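Local coordinates for mycosin-1 (Mycobacterium smegmatis, PDB 4KB5), which is a membrane-anchored subtilisin-like serine protease that cleaves the secreted factor EspB and may regulate ESX-1 (type VII) secretion and virulence, at residues V64-I69 / A174-I179; P77-E82 / V126-L131; A106-G111 / A315-G320. One frame throughout, in Å; residues are numbered along the deposited sequence.

Interaction 1 (V64-I69 / A174-I179)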
loop_
_atom_site.group_PDB
_atom_site.type_symbol
_atom_site.label_atom_id
_atom_site.label_comp_id
_atom_site.label_asym_id
_atom_site.label_seq_id
_atom_site.Cartn_x
_atom_site.Cartn_y
_atom_site.Cartn_z
ATOM N N VAL A 64 -18.378 1.365 2.553
ATOM C CA VAL A 64 -17.132 0.616 2.656
ATOM C C VAL A 64 -16.149 1.310 3.588
ATOM O O VAL A 64 -16.022 2.528 3.560
ATOM C CB VAL A 64 -16.474 0.399 1.267
ATOM C CG1 VAL A 64 -15.158 -0.365 1.408
ATOM C CG2 VAL A 64 -17.431 -0.329 0.326
ATOM N N THR A 65 -15.442 0.528 4.397
ATOM C CA THR A 65 -14.451 1.068 5.320
ATOM C C THR A 65 -13.057 0.672 4.874
ATOM O O THR A 65 -12.779 -0.505 4.656
ATOM C CB THR A 65 -14.724 0.570 6.764
ATOM O OG1 THR A 65 -15.999 1.063 7.190
ATOM C CG2 THR A 65 -13.658 1.046 7.744
ATOM N N VAL A 66 -12.192 1.666 4.716
ATOM C CA VAL A 66 -10.816 1.441 4.317
ATOM C C VAL A 66 -9.870 1.840 5.437
ATOM O O VAL A 66 -9.924 2.979 5.939
ATOM C CB VAL A 66 -10.452 2.237 3.039
ATOM C CG1 VAL A 66 -9.025 1.923 2.587
ATOM C CG2 VAL A 66 -11.450 1.932 1.924
ATOM N N ALA A 67 -9.014 0.897 5.828
ATOM C CA ALA A 67 -7.970 1.166 6.791
ATOM C C ALA A 67 -6.713 1.625 6.074
ATOM O O ALA A 67 -6.254 1.008 5.093
ATOM C CB ALA A 67 -7.687 -0.071 7.638
ATOM N N VAL A 68 -6.145 2.712 6.565
ATOM C CA VAL A 68 -4.940 3.263 5.976
ATOM C C VAL A 68 -3.823 3.023 6.971
ATOM O O VAL A 68 -3.781 3.652 8.039
ATOM C CB VAL A 68 -5.112 4.758 5.666
ATOM C CG1 VAL A 68 -3.890 5.309 4.942
ATOM C CG2 VAL A 68 -6.369 4.979 4.837
ATOM N N ILE A 69 -2.934 2.088 6.645
ATOM C CA ILE A 69 -1.806 1.776 7.533
ATOM C C ILE A 69 -0.579 2.502 6.997
ATOM O O ILE A 69 -0.007 2.129 5.963
ATOM C CB ILE A 69 -1.608 0.247 7.728
ATOM C CG1 ILE A 69 -2.886 -0.374 8.327
ATOM C CG2 ILE A 69 -0.408 -0.026 8.626
ATOM C CD1 ILE A 69 -2.824 -1.878 8.584
ATOM N N ALA A 174 -12.426 -3.219 8.932
ATOM C CA ALA A 174 -11.967 -2.745 7.636
ATOM C C ALA A 174 -12.211 -3.801 6.548
ATOM O O ALA A 174 -11.903 -4.978 6.740
ATOM C CB ALA A 174 -10.492 -2.392 7.711
ATOM N N GLN A 175 -12.769 -3.371 5.417
ATOM C CA GLN A 175 -12.967 -4.255 4.265
ATOM C C GLN A 175 -11.840 -4.158 3.236
ATOM O O GLN A 175 -11.661 -5.053 2.400
ATOM C CB GLN A 175 -14.305 -3.943 3.625
ATOM C CG GLN A 175 -15.469 -4.332 4.512
ATOM C CD GLN A 175 -16.605 -3.351 4.422
ATOM O OE1 GLN A 175 -16.418 -2.149 4.595
ATOM N NE2 GLN A 175 -17.800 -3.859 4.150
ATOM N N VAL A 176 -11.105 -3.049 3.291
ATOM C CA VAL A 176 -9.935 -2.803 2.453
ATOM C C VAL A 176 -8.872 -2.245 3.382
ATOM O O VAL A 176 -9.157 -1.399 4.243
ATOM C CB VAL A 176 -10.225 -1.766 1.334
ATOM C CG1 VAL A 176 -8.991 -1.550 0.456
ATOM C CG2 VAL A 176 -11.424 -2.194 0.487
ATOM N N ILE A 177 -7.651 -2.722 3.224
ATOM C CA ILE A 177 -6.555 -2.280 4.068
ATOM C C ILE A 177 -5.389 -1.927 3.160
ATOM O O ILE A 177 -4.893 -2.790 2.430
ATOM C CB ILE A 177 -6.129 -3.404 5.043
ATOM C CG1 ILE A 177 -7.298 -3.816 5.952
ATOM C CG2 ILE A 177 -4.889 -3.010 5.826
ATOM C CD1 ILE A 177 -7.053 -5.102 6.723
ATOM N N ASN A 178 -4.982 -0.662 3.189
ATOM C CA ASN A 178 -3.845 -0.175 2.398
ATOM C C ASN A 178 -2.612 -0.167 3.271
ATOM O O ASN A 178 -2.627 0.420 4.359
ATOM C CB ASN A 178 -4.137 1.251 1.852
ATOM C CG ASN A 178 -3.161 1.680 0.756
ATOM O OD1 ASN A 178 -2.174 2.375 1.011
ATOM N ND2 ASN A 178 -3.431 1.259 -0.468
ATOM N N ILE A 179 -1.534 -0.805 2.818
ATOM C CA ILE A 179 -0.306 -0.847 3.591
ATOM C C ILE A 179 0.826 -0.127 2.859
ATOM O O ILE A 179 1.252 -0.552 1.766
ATOM C CB ILE A 179 0.118 -2.299 3.937
ATOM C CG1 ILE A 179 -0.934 -2.978 4.819
ATOM C CG2 ILE A 179 1.501 -2.326 4.571
ATOM C CD1 ILE A 179 -0.650 -4.438 5.130
HETATM O O HOH W 1 -18.048 -0.417 6.308
HETATM O O HOH W 2 -1.156 3.267 3.443
#

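Interaction 2 (P77-E82 / V126-L131)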
loop_
_atom_site.group_PDB
_atom_site.type_symbol
_atom_site.label_atom_id
_atom_site.label_comp_id
_atom_site.label_asym_id
_atom_site.label_seq_id
_atom_site.Cartn_x
_atom_site.Cartn_y
_atom_site.Cartn_z
ATOM N N PRO A 77 -12.573 17.903 7.119
ATOM C CA PRO A 77 -13.835 17.515 6.475
ATOM C C PRO A 77 -13.653 16.838 5.106
ATOM O O PRO A 77 -14.448 15.989 4.757
ATOM C CB PRO A 77 -14.582 18.852 6.330
ATOM C CG PRO A 77 -14.068 19.667 7.483
ATOM C CD PRO A 77 -12.605 19.311 7.578
ATOM N N ARG A 78 -12.626 17.193 4.340
ATOM C CA ARG A 78 -12.402 16.492 3.071
ATOM C C ARG A 78 -11.635 15.164 3.216
ATOM O O ARG A 78 -11.686 14.327 2.308
ATOM C CB ARG A 78 -11.736 17.398 2.025
ATOM C CG ARG A 78 -12.672 18.464 1.456
ATOM C CD ARG A 78 -11.956 19.371 0.476
ATOM N NE ARG A 78 -11.780 18.725 -0.823
ATOM C CZ ARG A 78 -11.055 19.232 -1.818
ATOM N NH1 ARG A 78 -10.425 20.397 -1.660
ATOM N NH2 ARG A 78 -10.959 18.576 -2.973
ATOM N N VAL A 79 -10.916 14.985 4.332
ATOM C CA VAL A 79 -10.206 13.719 4.630
ATOM C C VAL A 79 -10.613 13.292 6.046
ATOM O O VAL A 79 -9.824 13.393 6.993
ATOM C CB VAL A 79 -8.663 13.853 4.529
ATOM C CG1 VAL A 79 -7.994 12.474 4.508
ATOM C CG2 VAL A 79 -8.244 14.662 3.303
ATOM N N PRO A 80 -11.873 12.856 6.201
ATOM C CA PRO A 80 -12.449 12.664 7.527
ATOM C C PRO A 80 -12.107 11.317 8.152
ATOM O O PRO A 80 -12.995 10.547 8.484
ATOM C CB PRO A 80 -13.960 12.787 7.264
ATOM C CG PRO A 80 -14.129 12.303 5.856
ATOM C CD PRO A 80 -12.850 12.605 5.123
ATOM N N ALA A 81 -10.821 11.046 8.327
ATOM C CA ALA A 81 -10.382 9.782 8.912
ATOM C C ALA A 81 -10.809 9.649 10.375
ATOM O O ALA A 81 -10.974 10.659 11.094
ATOM C CB ALA A 81 -8.862 9.646 8.795
ATOM N N GLU A 82 -10.971 8.393 10.798
ATOM C CA GLU A 82 -11.305 8.051 12.182
ATOM C C GLU A 82 -10.116 7.340 12.835
ATOM O O GLU A 82 -9.326 6.677 12.145
ATOM C CB GLU A 82 -12.571 7.183 12.257
ATOM C CG GLU A 82 -13.879 7.920 11.972
ATOM C CD GLU A 82 -14.301 8.905 13.071
ATOM O OE1 GLU A 82 -14.914 9.942 12.732
ATOM O OE2 GLU A 82 -14.041 8.653 14.271
ATOM N N VAL A 126 -16.145 6.632 1.079
ATOM C CA VAL A 126 -15.682 5.600 2.029
ATOM C C VAL A 126 -15.525 6.148 3.455
ATOM O O VAL A 126 -15.299 7.338 3.638
ATOM C CB VAL A 126 -14.335 4.932 1.642
ATOM C CG1 VAL A 126 -14.472 4.090 0.379
ATOM C CG2 VAL A 126 -13.200 5.952 1.516
ATOM N N ARG A 127 -15.639 5.264 4.447
ATOM C CA ARG A 127 -15.169 5.565 5.801
ATOM C C ARG A 127 -13.670 5.262 5.839
ATOM O O ARG A 127 -13.240 4.210 5.369
ATOM C CB ARG A 127 -15.924 4.727 6.828
ATOM C CG ARG A 127 -15.566 5.017 8.277
ATOM C CD ARG A 127 -16.448 4.206 9.220
ATOM N NE ARG A 127 -16.501 4.783 10.563
ATOM C CZ ARG A 127 -17.557 4.721 11.377
ATOM N NH1 ARG A 127 -18.672 4.105 10.994
ATOM N NH2 ARG A 127 -17.506 5.288 12.579
ATOM N N LEU A 128 -12.880 6.206 6.346
ATOM C CA LEU A 128 -11.432 6.033 6.459
ATOM C C LEU A 128 -11.019 5.797 7.918
ATOM O O LEU A 128 -11.466 6.522 8.819
ATOM C CB LEU A 128 -10.692 7.255 5.893
ATOM C CG LEU A 128 -10.836 7.566 4.400
ATOM C CD1 LEU A 128 -10.548 9.034 4.097
ATOM C CD2 LEU A 128 -9.948 6.647 3.561
ATOM N N LEU A 129 -10.181 4.783 8.140
ATOM C CA LEU A 129 -9.602 4.515 9.459
ATOM C C LEU A 129 -8.103 4.677 9.374
ATOM O O LEU A 129 -7.476 4.069 8.516
ATOM C CB LEU A 129 -9.881 3.085 9.906
ATOM C CG LEU A 129 -11.266 2.580 10.295
ATOM C CD1 LEU A 129 -11.091 1.151 10.804
ATOM C CD2 LEU A 129 -11.946 3.446 11.350
ATOM N N SER A 130 -7.519 5.474 10.261
ATOM C CA SER A 130 -6.062 5.701 10.240
ATOM C C SER A 130 -5.308 4.963 11.347
ATOM O O SER A 130 -5.579 5.174 12.536
ATOM C CB SER A 130 -5.738 7.186 10.346
ATOM O OG SER A 130 -4.331 7.352 10.411
ATOM N N LEU A 131 -4.362 4.119 10.951
ATOM C CA LEU A 131 -3.476 3.429 11.888
ATOM C C LEU A 131 -2.059 3.868 11.573
ATOM O O LEU A 131 -1.574 3.628 10.479
ATOM C CB LEU A 131 -3.596 1.901 11.740
ATOM C CG LEU A 131 -4.930 1.224 12.088
ATOM C CD1 LEU A 131 -5.988 1.408 10.999
ATOM C CD2 LEU A 131 -4.687 -0.258 12.353
HETATM O O HOH W 3 -14.303 8.342 7.684
#

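Interaction 3 (A106-G111 / A315-G320)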
loop_
_atom_site.group_PDB
_atom_site.type_symbol
_atom_site.label_atom_id
_atom_site.label_comp_id
_atom_site.label_asym_id
_atom_site.label_seq_id
_atom_site.Cartn_x
_atom_site.Cartn_y
_atom_site.Cartn_z
ATOM N N ALA A 106 -4.480 8.815 2.345
ATOM C CA ALA A 106 -5.912 8.760 2.664
ATOM C C ALA A 106 -6.766 9.596 1.713
ATOM O O ALA A 106 -7.882 9.207 1.364
ATOM C CB ALA A 106 -6.152 9.209 4.114
ATOM N N ALA A 107 -6.249 10.756 1.315
ATOM C CA ALA A 107 -6.992 11.660 0.430
ATOM C C ALA A 107 -7.082 11.070 -0.978
ATOM O O ALA A 107 -8.121 11.178 -1.620
ATOM C CB ALA A 107 -6.346 13.044 0.391
ATOM N N ILE A 108 -6.014 10.434 -1.451
ATOM C CA ILE A 108 -6.091 9.699 -2.735
ATOM C C ILE A 108 -7.197 8.635 -2.694
ATOM O O ILE A 108 -7.981 8.487 -3.650
ATOM C CB ILE A 108 -4.720 9.149 -3.154
ATOM C CG1 ILE A 108 -3.884 10.321 -3.683
ATOM C CG2 ILE A 108 -4.853 8.077 -4.249
ATOM C CD1 ILE A 108 -2.389 10.117 -3.625
ATOM N N ILE A 109 -7.304 7.944 -1.552
ATOM C CA ILE A 109 -8.267 6.868 -1.424
ATOM C C ILE A 109 -9.674 7.439 -1.373
ATOM O O ILE A 109 -10.552 6.995 -2.112
ATOM C CB ILE A 109 -7.988 5.970 -0.184
ATOM C CG1 ILE A 109 -6.688 5.179 -0.361
ATOM C CG2 ILE A 109 -9.156 5.025 0.098
ATOM C CD1 ILE A 109 -6.140 4.603 0.938
ATOM N N GLY A 110 -9.882 8.432 -0.510
ATOM C CA GLY A 110 -11.233 8.840 -0.174
ATOM C C GLY A 110 -11.489 10.327 -0.025
ATOM O O GLY A 110 -12.540 10.702 0.462
ATOM N N GLY A 111 -10.532 11.168 -0.423
ATOM C CA GLY A 111 -10.709 12.623 -0.351
ATOM C C GLY A 111 -11.999 13.092 -1.005
ATOM O O GLY A 111 -12.312 12.691 -2.134
ATOM N N ALA A 315 -0.431 2.387 -4.525
ATOM C CA ALA A 315 -1.259 1.466 -3.729
ATOM C C ALA A 315 -2.571 2.108 -3.311
ATOM O O ALA A 315 -3.609 1.466 -3.368
ATOM C CB ALA A 315 -0.491 0.980 -2.502
ATOM N N ALA A 316 -2.531 3.382 -2.890
ATOM C CA ALA A 316 -3.749 4.115 -2.522
ATOM C C ALA A 316 -4.796 4.149 -3.649
ATOM O O ALA A 316 -5.987 3.926 -3.416
ATOM C CB ALA A 316 -3.411 5.538 -2.025
ATOM N N TYR A 317 -4.372 4.407 -4.883
ATOM C CA TYR A 317 -5.327 4.375 -5.994
ATOM C C TYR A 317 -6.027 3.029 -6.122
ATOM O O TYR A 317 -7.237 2.962 -6.344
ATOM C CB TYR A 317 -4.648 4.738 -7.318
ATOM C CG TYR A 317 -4.500 6.230 -7.481
ATOM C CD1 TYR A 317 -5.623 7.030 -7.646
ATOM C CD2 TYR A 317 -3.245 6.839 -7.439
ATOM C CE1 TYR A 317 -5.512 8.394 -7.788
ATOM C CE2 TYR A 317 -3.123 8.214 -7.579
ATOM C CZ TYR A 317 -4.265 8.970 -7.755
ATOM O OH TYR A 317 -4.189 10.320 -7.876
ATOM N N VAL A 318 -5.252 1.962 -5.955
ATOM C CA VAL A 318 -5.770 0.591 -6.089
ATOM C C VAL A 318 -6.674 0.225 -4.900
ATOM O O VAL A 318 -7.730 -0.418 -5.077
ATOM C CB VAL A 318 -4.598 -0.407 -6.306
ATOM C CG1 VAL A 318 -5.111 -1.836 -6.451
ATOM C CG2 VAL A 318 -3.808 -0.020 -7.550
ATOM N N SER A 319 -6.301 0.682 -3.696
ATOM C CA SER A 319 -7.209 0.555 -2.540
ATOM C C SER A 319 -8.510 1.279 -2.782
ATOM O O SER A 319 -9.586 0.753 -2.483
ATOM C CB SER A 319 -6.573 1.084 -1.246
ATOM O OG SER A 319 -5.495 0.264 -0.863
ATOM N N GLY A 320 -8.430 2.497 -3.309
ATOM C CA GLY A 320 -9.663 3.204 -3.698
ATOM C C GLY A 320 -10.494 2.393 -4.681
ATOM O O GLY A 320 -11.723 2.296 -4.551
#

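Interaction 1 (V64-I69 / A174-I179)
Val66, Ala67, Val68 and Ile69 pair in parallel with Val176, Ile177, Asn178 and Ile179 in the buried middle of the central sheet, their strand axes 4.6 Å apart. Ala67 is gripped through both its backbone N and its backbone O: the N reaches Val176 O, and the O takes Asn178 N at 2.8 Å along an almost straight bond (170° at the hydrogen). Ile69 N continues the pattern to Asn178 O. At the entrance, where 174-175 is still loop, a side chain stands in for the backbone: Gln175, bent at chi2 (143°), turns OE1 onto Thr65 N at 2.9 Å, while Thr65 O accepts Gln175 N and, weakly, Val176 N. A water joins Thr65 OG1 to Gln175 OE1, as suits polar residues at this partly exposed end. Further in, small and branched apolar groups fill the sheet faces. Ala67 CB meets Ala174 CB at 3.6 Å, and Ile69 CD1 crosses to Ile177 CG2, also at 3.6 Å, on the face packed by helix 154-171. Val66 and Val176 lie side by side on the other face, together with Asn178, whose ND2 faces Ser319 OG of helix 311-328, modelled too close for the distance to be trusted. Strand 65-70 ends at Asp70, assigned to the charge relay, an arrangement characteristic of the parallel alpha/beta fold of subtilases.

Interaction 2 (P77-E82 / V126-L131)
The outermost strand of the parallel sheet, 82-86, begins here: Glu82 docks beside Leu129 as a parallel bridge after an inverse gamma turn centred on Pro80. Both polar backbone atoms of Glu82 are used, N to Leu128 O at 2.8 Å and O from Ser130 N at 2.9 Å. One residue thus spans the two neighbours of its partner, the signature of parallel pairing. The second bond is nearly straight, 172° at the hydrogen, whereas the first is more bent at 153°. Proline suits the turn because its ring restrains phi to the range the turn uses, and Ala81 N closes it with a weak bond to Val79 O. In the subtilisin-like alpha/beta fold this edge strand follows the loop that leaves the strand bearing the catalytic aspartate. A water bridges the turn and strand 127-132, donating to Pro80 O and accepting from Leu128 N. Apolar contacts join the two segments beside Leu128. Leu128 CD1 lies 4.3 Å from Val79 CG1, and Ala81, with its small side chain, sets CB beside Leu128 CB at 4.2 Å. Toward the more exposed side, Glu82 CB rests on Leu129 CD2 at 3.9 Å. Ser130, whose OG is anti to its backbone N (chi1 176°), gives that hydroxyl to Gly94 O.

Interaction 3 (A106-G111 / A315-G320)
Ala316 O takes the helical bond from Gly320 N at 2.8 Å and is touched from the neighbouring helix by Ile109 CG1 at 3.4 Å, so a carbonyl already satisfied within its own helix also serves as packing surface. Helix 102-110 directly follows His101 and helix 311-328 carries Ser312 near its start, the residues assigned to the charge relay, as in other subtilases. Over these segments the axes approach to 7.9 Å at an angle of 30°, running roughly in the same direction, and no hydrogen bond links them. Such a close approach needs small residues. Ala316 points its CB at the other helix, where it is met by two isoleucines, Ile108 CG2 and Ile109 CG1, each 3.7 Å away. Gly320 has nothing beyond its CA, which lets the backbone of Ile109 come in, its CA 4.5 Å from the CA of Gly320. Ile109 CD1 extends toward Ser319 CB, while the hydroxyl of Ser319 turns to Asn178 of the sheet. On the flank, Tyr317 leaves its helix pointing away, but its ring comes back under Ile108, the two side chains crossing at about a right angle. The beta-branch of that isoleucine supplies the complementary group: with CG2 anti to the backbone N (CG1 at chi1 -75°), the methyl is placed over one aromatic face in a CH-pi contact. Ile108 CG2 sits 3.4 Å from the centroid of the Tyr317 ring, only 4° off the ring normal.

Interactions 1 and 2 build neighbouring parts of one sheet: strand 127-132, the partner in interaction 2, also bonds to strand 65-70 of interaction 1, with Val68 N 2.7 Å from Leu129 O. Interaction 3 lies against one face of that sheet. There Asn178 ND2 faces Ser319 OG, at a modelled distance too short to trust. Val79 CG1 of interaction 2 packs 3.8 Å from Ala106 CB of interaction 3. The centres lie about 10 to 11 Å apart. The contacts lie close to two members of the assigned charge relay: the side chain of Val68 is about 4 Å from that of Asp70, and those of Asn178 and Ala316 are each about 6 Å from that of Ser312.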